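Local coordinates for protein naphthalene dioxygenase large subunit (Rhodococcus sp., PDB 2B1X) that forms the large subunit of a Rieske-type non-haem iron enzyme, holding an iron-sulfur cluster and an iron(III) ion in separate domains, at residues Q134-K137 with S138-N141; L229-D233 with P234-L238; A420-N423 with Q424-F427. All coordinates share one frame; numbering follows the deposited sequence.

Overall arrangement
The three contacts come in series along the chain. Interaction 1 (134-141) lies in the Rieske domain, in the loop between strands 121-123 and 147-151, near the iron-sulfur cluster. Interactions 2 and 3 belong to the catalytic domain, on the other side of the chain's centre. Interaction 2 (229-238) is in the loop between helix 222-227 and strand 240-244. Interaction 3 (420-427) starts helix 422-436. The centres of interactions 2 and 3 are about 20 Å apart, and their nearest atoms about 7 Å. Interaction 1 is centred 61 Å from interaction 2 and 49 Å from interaction 3. In the assembly, residues of both catalytic-domain contacts bond to the Rieske domain of the third subunit.

Interaction 1 of 3, residues Q134-K137 with S138-N141; sequences QLKK and SDWN
W140 folds back beside L135 and K136, the two residues before a short 3-10 turn. The close-fitting part is the turn itself. D139 N donates to K136 O at 3.0 Å, and W140 N donates to K137 O at 2.8 Å. K136 O also lies at the edge of the indole, 3.1 Å from W140 CD1. Water 1 ties the same edge to the chain. It accepts from W140 NE1 in the ring plane and from K136 N. CD1 of L135 reaches W140 CD1 at 4.0 Å, and the two side chains cross at about a right angle. L121 and R89 pack round the buried indole, and N394 of the second subunit touches it.

The outer side is looser, with K136, S138 and D139 all exposed. The K136 chain runs out past D139, with CD 3.5 Å from D139 OD1. A bend at chi4 (78°) leaves NZ 3.6 Å from S138 OG and 5.1 Å from D139 OD2, too far for a salt bridge.

The L135 side chain is about 9 Å from the iron-sulfur cluster and packs on W113, which lines the cluster pocket. The arrangement is a 3-10 turn within a loop of the Rieske domain.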
loop_
_atom_site.group_PDB
_atom_site.type_symbol
_atom_site.label_atom_id
_atom_site.label_comp_id
_atom_site.label_asym_id
_atom_site.label_seq_id
_atom_site.Cartn_x
_atom_site.Cartn_y
_atom_site.Cartn_z
ATOM N N GLN A 134 -30.138 11.813 33.539
ATOM C CA GLN A 134 -31.148 11.109 32.748
ATOM C C GLN A 134 -30.575 9.928 31.951
ATOM O O GLN A 134 -31.335 9.165 31.364
ATOM C CB GLN A 134 -31.870 12.040 31.773
ATOM C CG GLN A 134 -32.568 13.221 32.397
ATOM C CD GLN A 134 -33.638 12.792 33.384
ATOM O OE1 GLN A 134 -34.630 12.185 32.987
ATOM N NE2 GLN A 134 -33.448 13.111 34.670
ATOM N N LEU A 135 -29.262 9.793 31.924
ATOM C CA LEU A 135 -28.637 8.679 31.217
ATOM C C LEU A 135 -28.681 7.405 32.053
ATOM O O LEU A 135 -28.140 7.347 33.159
ATOM C CB LEU A 135 -27.213 9.020 30.808
ATOM C CG LEU A 135 -26.484 8.016 29.928
ATOM C CD1 LEU A 135 -26.900 8.115 28.467
ATOM C CD2 LEU A 135 -24.993 8.221 30.086
ATOM N N LYS A 136 -29.355 6.394 31.525
ATOM C CA LYS A 136 -29.424 5.101 32.186
ATOM C C LYS A 136 -28.176 4.293 31.865
ATOM O O LYS A 136 -28.055 3.695 30.777
ATOM C CB LYS A 136 -30.659 4.337 31.744
ATOM C CG LYS A 136 -30.940 3.108 32.620
ATOM C CD LYS A 136 -32.291 2.564 32.314
ATOM C CE LYS A 136 -32.379 1.107 32.716
ATOM N NZ LYS A 136 -32.560 0.986 34.183
ATOM N N LYS A 137 -27.244 4.277 32.809
ATOM C CA LYS A 137 -25.948 3.634 32.574
ATOM C C LYS A 137 -26.038 2.182 32.129
ATOM O O LYS A 137 -25.301 1.765 31.216
ATOM C CB LYS A 137 -25.029 3.808 33.780
ATOM C CG LYS A 137 -24.631 5.263 33.991
ATOM C CD LYS A 137 -23.257 5.395 34.638
ATOM C CE LYS A 137 -23.354 5.159 36.132
ATOM N NZ LYS A 137 -24.136 6.269 36.784
ATOM N N SER A 138 -26.949 1.419 32.740
ATOM C CA SER A 138 -27.073 -0.015 32.422
ATOM C C SER A 138 -27.588 -0.293 30.998
ATOM O O SER A 138 -27.501 -1.417 30.518
ATOM C CB SER A 138 -27.897 -0.799 33.477
ATOM O OG SER A 138 -29.125 -0.162 33.783
ATOM N N ASP A 139 -28.151 0.716 30.343
ATOM C CA ASP A 139 -28.471 0.609 28.914
ATOM C C ASP A 139 -27.261 0.796 27.992
ATOM O O ASP A 139 -27.333 0.512 26.800
ATOM C CB ASP A 139 -29.557 1.593 28.514
ATOM C CG ASP A 139 -30.935 1.140 28.958
ATOM O OD1 ASP A 139 -31.905 1.937 28.869
ATOM O OD2 ASP A 139 -31.139 0.003 29.407
ATOM N N TRP A 140 -26.153 1.266 28.548
ATOM C CA TRP A 140 -24.964 1.542 27.745
ATOM C C TRP A 140 -23.695 0.856 28.235
ATOM O O TRP A 140 -22.601 1.447 28.160
ATOM C CB TRP A 140 -24.783 3.055 27.593
ATOM C CG TRP A 140 -26.083 3.650 27.097
ATOM C CD1 TRP A 140 -27.065 4.192 27.854
ATOM C CD2 TRP A 140 -26.565 3.665 25.742
ATOM N NE1 TRP A 140 -28.127 4.558 27.065
ATOM C CE2 TRP A 140 -27.859 4.227 25.768
ATOM C CE3 TRP A 140 -26.050 3.218 24.514
ATOM C CZ2 TRP A 140 -28.621 4.417 24.614
ATOM C CZ3 TRP A 140 -26.809 3.416 23.356
ATOM C CH2 TRP A 140 -28.073 4.010 23.418
ATOM N N ASN A 141 -23.839 -0.403 28.668
ATOM C CA ASN A 141 -22.703 -1.270 28.985
ATOM C C ASN A 141 -21.990 -1.638 27.687
ATOM O O ASN A 141 -22.573 -1.517 26.608
ATOM C CB ASN A 141 -23.170 -2.548 29.712
ATOM C CG ASN A 141 -23.810 -2.239 31.083
ATOM O OD1 ASN A 141 -23.638 -1.136 31.625
ATOM N ND2 ASN A 141 -24.540 -3.222 31.647
HETATM O O HOH W 1 -30.274 6.471 28.528
#

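Interaction 2 of 3, residues L229-D233 with P234-L238; sequences LAPPD and PQFAL
P231 lies over one face of the F236 ring. Its CG is 4.1 Å from the ring centroid and 28° off the ring normal, a CH-pi contact. The nearest ring atom to CG is F236 CD1, at 3.6 Å. The proline and the phenylalanine side chain meet at a slant. A237 CB sits over the centre of the opposite face, so the ring is held between an alanine and a proline. The ring edge near CD2 faces D233 O. The first torsion of F236 (86°) sets CG between the backbone N and the carbonyl carbon, which turns the ring back toward P231.

D233 organises the turn that follows. The segment from D233 to F236 is a type I beta turn, closed by F236 N donating to D233 O at 2.9 Å. The D233 side chain adds an Asx turn. OD1 accepts from Q235 N at 2.9 Å, and this N-H meets the carboxylate from above its plane. P234 lies between and has no N-H to give. The D233 carboxylate and the Q235 amide are turned 37° apart. Water 2 donates to both D233 OD2 and Q235 OE1, bridging the two groups. The other end of the amide, Q235 NE2, bonds D129 of the third subunit.

The F236 side chain is about 9 Å from the iron(III) ion. The turn follows helix 222-227 and leads to strand 240-244. F236 rests on T217 of helix 217-220, on I254 of strand 250-254 and on Y419, whose hydroxyl also bonds P234 O.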
loop_
_atom_site.group_PDB
_atom_site.type_symbol
_atom_site.label_atom_id
_atom_site.label_comp_id
_atom_site.label_asym_id
_atom_site.label_seq_id
_atom_site.Cartn_x
_atom_site.Cartn_y
_atom_site.Cartn_z
ATOM N N LEU A 229 14.417 -34.608 9.701
ATOM C CA LEU A 229 13.423 -34.062 10.626
ATOM C C LEU A 229 11.984 -34.481 10.303
ATOM O O LEU A 229 11.166 -34.626 11.218
ATOM C CB LEU A 229 13.528 -32.530 10.707
ATOM C CG LEU A 229 14.648 -32.004 11.603
ATOM C CD1 LEU A 229 15.769 -31.443 10.759
ATOM C CD2 LEU A 229 14.078 -30.940 12.516
ATOM N N ALA A 230 11.671 -34.674 9.024
ATOM C CA ALA A 230 10.356 -35.195 8.630
ATOM C C ALA A 230 10.467 -36.703 8.434
ATOM O O ALA A 230 11.566 -37.198 8.177
ATOM C CB ALA A 230 9.871 -34.523 7.359
ATOM N N PRO A 231 9.352 -37.439 8.542
ATOM C CA PRO A 231 9.379 -38.899 8.322
ATOM C C PRO A 231 9.917 -39.259 6.917
ATOM O O PRO A 231 9.395 -38.731 5.913
ATOM C CB PRO A 231 7.905 -39.318 8.424
ATOM C CG PRO A 231 7.153 -38.133 9.074
ATOM C CD PRO A 231 7.994 -36.929 8.849
ATOM N N PRO A 232 10.930 -40.133 6.851
ATOM C CA PRO A 232 11.535 -40.521 5.571
ATOM C C PRO A 232 10.708 -41.528 4.762
ATOM O O PRO A 232 10.880 -41.615 3.554
ATOM C CB PRO A 232 12.883 -41.128 5.989
ATOM C CG PRO A 232 12.671 -41.665 7.325
ATOM C CD PRO A 232 11.594 -40.790 7.990
ATOM N N ASP A 233 9.837 -42.275 5.423
ATOM C CA ASP A 233 9.020 -43.274 4.737
ATOM C C ASP A 233 7.927 -42.599 3.912
ATOM O O ASP A 233 7.058 -41.987 4.493
ATOM C CB ASP A 233 8.361 -44.185 5.763
ATOM C CG ASP A 233 7.703 -45.405 5.136
ATOM O OD1 ASP A 233 7.587 -45.485 3.885
ATOM O OD2 ASP A 233 7.235 -46.329 5.831
ATOM N N PRO A 234 7.940 -42.760 2.582
ATOM C CA PRO A 234 6.859 -42.231 1.716
ATOM C C PRO A 234 5.444 -42.785 2.026
ATOM O O PRO A 234 4.444 -42.230 1.556
ATOM C CB PRO A 234 7.248 -42.696 0.307
ATOM C CG PRO A 234 8.609 -43.278 0.393
ATOM C CD PRO A 234 8.975 -43.493 1.821
ATOM N N GLN A 235 5.389 -43.876 2.771
ATOM C CA GLN A 235 4.163 -44.527 3.190
ATOM C C GLN A 235 3.804 -44.184 4.622
ATOM O O GLN A 235 2.898 -44.799 5.184
ATOM C CB GLN A 235 4.325 -46.049 3.110
ATOM C CG GLN A 235 4.542 -46.607 1.717
ATOM C CD GLN A 235 4.369 -48.111 1.696
ATOM O OE1 GLN A 235 4.875 -48.814 2.592
ATOM N NE2 GLN A 235 3.646 -48.613 0.701
ATOM N N PHE A 236 4.509 -43.222 5.229
ATOM C CA PHE A 236 4.304 -42.924 6.651
ATOM C C PHE A 236 2.839 -42.697 7.076
ATOM O O PHE A 236 2.446 -43.070 8.179
ATOM C CB PHE A 236 5.201 -41.761 7.113
ATOM C CG PHE A 236 4.601 -40.398 6.874
ATOM C CD1 PHE A 236 4.063 -39.650 7.938
ATOM C CD2 PHE A 236 4.584 -39.853 5.593
ATOM C CE1 PHE A 236 3.515 -38.379 7.716
ATOM C CE2 PHE A 236 4.029 -38.601 5.363
ATOM C CZ PHE A 236 3.500 -37.857 6.435
ATOM N N ALA A 237 2.039 -42.098 6.203
ATOM C CA ALA A 237 0.661 -41.747 6.557
ATOM C C ALA A 237 -0.322 -42.901 6.415
ATOM O O ALA A 237 -1.461 -42.813 6.890
ATOM C CB ALA A 237 0.199 -40.521 5.816
ATOM N N LEU A 238 0.144 -44.024 5.855
ATOM C CA LEU A 238 -0.647 -45.240 5.847
ATOM C C LEU A 238 -0.864 -45.789 7.261
ATOM O O LEU A 238 -1.834 -46.531 7.509
ATOM C CB LEU A 238 -0.003 -46.318 4.948
ATOM C CG LEU A 238 0.113 -46.036 3.443
ATOM C CD1 LEU A 238 0.597 -47.301 2.716
ATOM C CD2 LEU A 238 -1.208 -45.492 2.824
HETATM O O HOH W 2 6.077 -48.629 5.002
#

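Interaction 3 of 3, residues A420-N423 with Q424-F427; sequences AEAN and QRNF
A bend at chi2 of Q424 (88°) folds its amide back against E421, while the E421 chain continues extended. Q424 OE1 comes to 3.2 Å from E421 CA, and Q424 NE2 lies alongside E421 CG at 3.8 Å. The amide and carboxylate planes are 89° apart, nearly perpendicular. Q424 NE2 donates to water 3, which lies 2.7 Å from A420 O. A second bend, chi3 of R425 (-73°), brings its guanidinium beside A422, with NH2 3.8 Å from A422 CB. The start of the R425 chain lies against E421 O.

E421 is the N-cap residue, and the first turns of helix 422-436 follow regular i to i+4 bonding. R425 N donates to E421 O, N426 N to A422 O and F427 N to N423 O. N423 O also accepts from water 4, at 2.7 Å. That water in turn accepts from N426 ND2, which donates to T245 O as well. N423 ND2 bonds the carbonyls of V211 and L251, joining the helix to helix 204-212 and strand 250-254.

The site is buried but rich in polar groups, and most of them find partners beyond the helix. R425 makes a cation-pi contact with W21. Q424 OE1 is an exception, buried with no partner in the model. E421 OE2 forms a salt bridge with R91 and a hydrogen bond with H90 of the third subunit. Both residues line the iron-sulfur cluster pocket there, so this carboxylate links the helix start to a neighbouring subunit's cluster site.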
loop_
_atom_site.group_PDB
_atom_site.type_symbol
_atom_site.label_atom_id
_atom_site.label_comp_id
_atom_site.label_asym_id
_atom_site.label_seq_id
_atom_site.Cartn_x
_atom_site.Cartn_y
_atom_site.Cartn_z
ATOM N N ALA A 420 -5.885 -39.295 2.521
ATOM C CA ALA A 420 -7.251 -39.186 2.019
ATOM C C ALA A 420 -7.583 -37.707 1.962
ATOM O O ALA A 420 -6.827 -36.888 2.491
ATOM C CB ALA A 420 -8.239 -39.930 2.908
ATOM N N GLU A 421 -8.680 -37.375 1.288
ATOM C CA GLU A 421 -9.152 -35.994 1.199
ATOM C C GLU A 421 -10.618 -35.884 1.629
ATOM O O GLU A 421 -11.318 -34.880 1.320
ATOM C CB GLU A 421 -8.892 -35.403 -0.197
ATOM C CG GLU A 421 -7.419 -35.076 -0.423
ATOM C CD GLU A 421 -7.021 -34.823 -1.873
ATOM O OE1 GLU A 421 -7.661 -35.387 -2.788
ATOM O OE2 GLU A 421 -6.031 -34.063 -2.088
ATOM N N ALA A 422 -11.080 -36.898 2.365
ATOM C CA ALA A 422 -12.440 -36.898 2.934
ATOM C C ALA A 422 -12.656 -35.757 3.947
ATOM O O ALA A 422 -13.722 -35.100 3.958
ATOM C CB ALA A 422 -12.783 -38.259 3.556
ATOM N N ASN A 423 -11.648 -35.493 4.773
ATOM C CA ASN A 423 -11.713 -34.364 5.715
ATOM C C ASN A 423 -11.830 -33.002 5.042
ATOM O O ASN A 423 -12.680 -32.194 5.443
ATOM C CB ASN A 423 -10.535 -34.372 6.679
ATOM C CG ASN A 423 -10.582 -35.533 7.626
ATOM O OD1 ASN A 423 -11.539 -36.355 7.591
ATOM N ND2 ASN A 423 -9.546 -35.635 8.508
ATOM N N GLN A 424 -11.007 -32.750 4.030
ATOM C CA GLN A 424 -11.082 -31.478 3.274
ATOM C C GLN A 424 -12.449 -31.306 2.593
ATOM O O GLN A 424 -13.003 -30.204 2.550
ATOM C CB GLN A 424 -9.965 -31.384 2.225
ATOM C CG GLN A 424 -8.512 -31.415 2.788
ATOM C CD GLN A 424 -7.895 -32.819 2.974
ATOM O OE1 GLN A 424 -8.548 -33.744 3.453
ATOM N NE2 GLN A 424 -6.621 -32.954 2.608
ATOM N N ARG A 425 -12.999 -32.423 2.099
ATOM C CA ARG A 425 -14.297 -32.409 1.440
ATOM C C ARG A 425 -15.433 -32.064 2.400
ATOM O O ARG A 425 -16.336 -31.319 2.043
ATOM C CB ARG A 425 -14.570 -33.777 0.814
ATOM C CG ARG A 425 -13.853 -33.952 -0.565
ATOM C CD ARG A 425 -14.548 -34.985 -1.438
ATOM N NE ARG A 425 -14.222 -36.229 -0.853
ATOM C CZ ARG A 425 -15.047 -37.167 -0.431
ATOM N NH1 ARG A 425 -16.374 -37.108 -0.564
ATOM N NH2 ARG A 425 -14.487 -38.217 0.119
ATOM N N ASN A 426 -15.399 -32.677 3.585
ATOM C CA ASN A 426 -16.326 -32.388 4.679
ATOM C C ASN A 426 -16.235 -30.934 5.150
ATOM O O ASN A 426 -17.229 -30.315 5.482
ATOM C CB ASN A 426 -16.016 -33.339 5.847
ATOM C CG ASN A 426 -16.929 -33.144 7.048
ATOM O OD1 ASN A 426 -18.136 -33.317 6.960
ATOM N ND2 ASN A 426 -16.341 -32.808 8.191
ATOM N N PHE A 427 -15.027 -30.393 5.191
ATOM C CA PHE A 427 -14.833 -29.023 5.637
ATOM C C PHE A 427 -15.501 -28.091 4.611
ATOM O O PHE A 427 -16.261 -27.195 4.971
ATOM C CB PHE A 427 -13.323 -28.758 5.767
ATOM C CG PHE A 427 -12.969 -27.325 6.071
ATOM C CD1 PHE A 427 -12.670 -26.944 7.366
ATOM C CD2 PHE A 427 -12.878 -26.382 5.042
ATOM C CE1 PHE A 427 -12.310 -25.627 7.666
ATOM C CE2 PHE A 427 -12.533 -25.048 5.338
ATOM C CZ PHE A 427 -12.222 -24.695 6.665
HETATM O O HOH W 3 -4.739 -35.191 1.928
HETATM O O HOH W 4 -13.329 -32.215 8.061
#